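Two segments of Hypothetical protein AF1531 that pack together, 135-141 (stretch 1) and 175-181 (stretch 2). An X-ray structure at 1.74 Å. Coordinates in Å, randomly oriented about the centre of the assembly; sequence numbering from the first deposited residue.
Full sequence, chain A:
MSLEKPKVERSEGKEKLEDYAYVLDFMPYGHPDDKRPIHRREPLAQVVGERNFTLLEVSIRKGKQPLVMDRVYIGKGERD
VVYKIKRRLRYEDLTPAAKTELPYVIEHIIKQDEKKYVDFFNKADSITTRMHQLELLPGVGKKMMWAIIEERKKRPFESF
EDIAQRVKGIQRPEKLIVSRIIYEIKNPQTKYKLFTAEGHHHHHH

Stretch 1, residues 135-141: ELLPGVG
Stretch 2, residues 175-181: KLIVSRI

Residues 175-181 are an interior segment of a helix, evidenced by phi/psi near -62/-44 and by i to i+4 bonds such as Arg180 N to Leu176 O (3.1 Å). Stretch 1 has no regular helix or strand; a type II turn spans Leu137 to Val140, with phi/psi of -56/122 at Pro138 and 99/13 at Gly139, where a CB would jam against Pro138 O, calling for glycine. A weak bond from Val140 N to Leu137 O (3.0 Å) closes it. Gly141 occupies the N-cap position, right before a helix. The register is marked by Leu137 and Arg180, whose CA atoms lie 5.4 Å apart; 414 Å² is buried in total.

Van der Waals contacts come first. Leu176 (m,t) brings CD2 to 3.7 Å from CG2 of Val140 (t), an apolar pair, and packs this methyl against the carbonyl oxygen Pro138 O (3.4 Å). Leu137 (m,t) packs CD2 on the aliphatic start of Arg180, 3.7 Å from its CB, and 4.3 Å from CD1 of Ile177 (m,m). The C-gamma-exo ring of Pro138 lies against the helix, CD 3.7 Å from Arg180 CA and CB 3.8 Å from Ser179 CB.

Polar links are few. Arg180 (t,p,t, chi4 -178°) NH1 donates a hydrogen bond to Leu136 O at 3.2 Å, weak at 124°. CB of Leu136 (m,t) covers one guanidinium face. One water donates to Pro138 O (3.0 Å) and also hydrogen-bonds OG of Ser179 (m; 3.0 Å), bridging the stretches.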

# COMPACT_ATOMS: atom_id res chain seq x y z
N GLU A 135 13.16 -5.09 12.51
CA GLU A 135 12.45 -6.25 13.02
C GLU A 135 10.94 -6.07 12.90
O GLU A 135 10.19 -7.02 13.03
CB GLU A 135 12.84 -6.50 14.48
CG GLU A 135 14.32 -6.79 14.67
CD GLU A 135 14.69 -6.99 16.12
OE1 GLU A 135 14.24 -7.99 16.72
OE2 GLU A 135 15.43 -6.15 16.67
N LEU A 136 10.51 -4.83 12.66
CA LEU A 136 9.08 -4.56 12.51
C LEU A 136 8.61 -5.17 11.19
O LEU A 136 7.43 -5.47 11.01
CB LEU A 136 8.81 -3.06 12.51
CG LEU A 136 9.03 -2.32 13.83
CD1 LEU A 136 8.85 -0.83 13.63
CD2 LEU A 136 8.07 -2.85 14.88
N LEU A 137 9.56 -5.35 10.27
CA LEU A 137 9.26 -5.93 8.97
C LEU A 137 9.03 -7.43 9.07
O LEU A 137 9.93 -8.18 9.47
CB LEU A 137 10.40 -5.66 7.99
CG LEU A 137 10.76 -4.19 7.78
CD1 LEU A 137 11.93 -4.09 6.82
CD2 LEU A 137 9.55 -3.43 7.23
N PRO A 138 7.82 -7.89 8.72
CA PRO A 138 7.50 -9.32 8.78
C PRO A 138 8.50 -10.12 7.95
O PRO A 138 8.66 -9.87 6.75
CB PRO A 138 6.08 -9.38 8.20
CG PRO A 138 5.51 -8.06 8.60
CD PRO A 138 6.65 -7.11 8.30
N GLY A 139 9.18 -11.07 8.58
CA GLY A 139 10.15 -11.87 7.87
C GLY A 139 11.58 -11.39 8.10
O GLY A 139 12.50 -11.80 7.39
N VAL A 140 11.75 -10.51 9.08
CA VAL A 140 13.07 -9.99 9.41
C VAL A 140 13.29 -10.05 10.92
O VAL A 140 12.74 -9.25 11.67
CB VAL A 140 13.23 -8.52 8.95
CG1 VAL A 140 14.56 -7.97 9.42
CG2 VAL A 140 13.14 -8.45 7.44
N GLY A 141 14.09 -11.02 11.35
CA GLY A 141 14.36 -11.18 12.76
C GLY A 141 15.75 -10.70 13.15
O GLY A 141 16.43 -10.04 12.37
N LYS A 175 8.85 -7.15 -0.96
CA LYS A 175 7.92 -8.05 -0.29
C LYS A 175 7.88 -7.77 1.20
O LYS A 175 6.82 -7.84 1.83
CB LYS A 175 8.31 -9.51 -0.54
CG LYS A 175 7.37 -10.50 0.11
CD LYS A 175 7.59 -11.92 -0.41
CE LYS A 175 6.55 -12.86 0.16
NZ LYS A 175 5.17 -12.39 -0.16
N LEU A 176 9.04 -7.47 1.77
CA LEU A 176 9.13 -7.17 3.19
C LEU A 176 8.32 -5.91 3.48
O LEU A 176 7.57 -5.85 4.45
CB LEU A 176 10.58 -6.94 3.61
CG LEU A 176 11.54 -8.13 3.49
CD1 LEU A 176 12.95 -7.65 3.82
CD2 LEU A 176 11.12 -9.24 4.44
N ILE A 177 8.48 -4.91 2.62
CA ILE A 177 7.77 -3.65 2.78
C ILE A 177 6.26 -3.86 2.62
O ILE A 177 5.47 -3.39 3.44
CB ILE A 177 8.23 -2.60 1.76
CG1 ILE A 177 9.71 -2.26 2.00
CG2 ILE A 177 7.38 -1.34 1.87
CD1 ILE A 177 9.99 -1.65 3.36
N VAL A 178 5.86 -4.57 1.57
CA VAL A 178 4.45 -4.84 1.33
C VAL A 178 3.83 -5.55 2.53
O VAL A 178 2.71 -5.22 2.94
CB VAL A 178 4.24 -5.70 0.06
CG1 VAL A 178 2.78 -6.09 -0.07
CG2 VAL A 178 4.70 -4.93 -1.17
N SER A 179 4.55 -6.52 3.08
CA SER A 179 4.07 -7.27 4.24
C SER A 179 3.82 -6.36 5.43
O SER A 179 2.83 -6.52 6.13
CB SER A 179 5.08 -8.35 4.64
OG SER A 179 5.08 -9.42 3.72
N ARG A 180 4.72 -5.40 5.65
CA ARG A 180 4.57 -4.48 6.77
C ARG A 180 3.38 -3.55 6.54
O ARG A 180 2.57 -3.34 7.44
CB ARG A 180 5.84 -3.65 6.98
CG ARG A 180 5.74 -2.64 8.12
CD ARG A 180 5.44 -3.32 9.46
NE ARG A 180 5.10 -2.36 10.50
CZ ARG A 180 4.84 -2.68 11.76
NH1 ARG A 180 4.87 -3.95 12.15
NH2 ARG A 180 4.53 -1.74 12.64
N ILE A 181 3.27 -3.00 5.34
CA ILE A 181 2.16 -2.10 5.04
C ILE A 181 0.82 -2.81 5.24
O ILE A 181 -0.08 -2.28 5.89
CB ILE A 181 2.26 -1.56 3.60
CG1 ILE A 181 3.50 -0.67 3.48
CG2 ILE A 181 1.00 -0.78 3.24
CD1 ILE A 181 3.81 -0.21 2.07
O HOH W 1 7.78 -10.67 4.00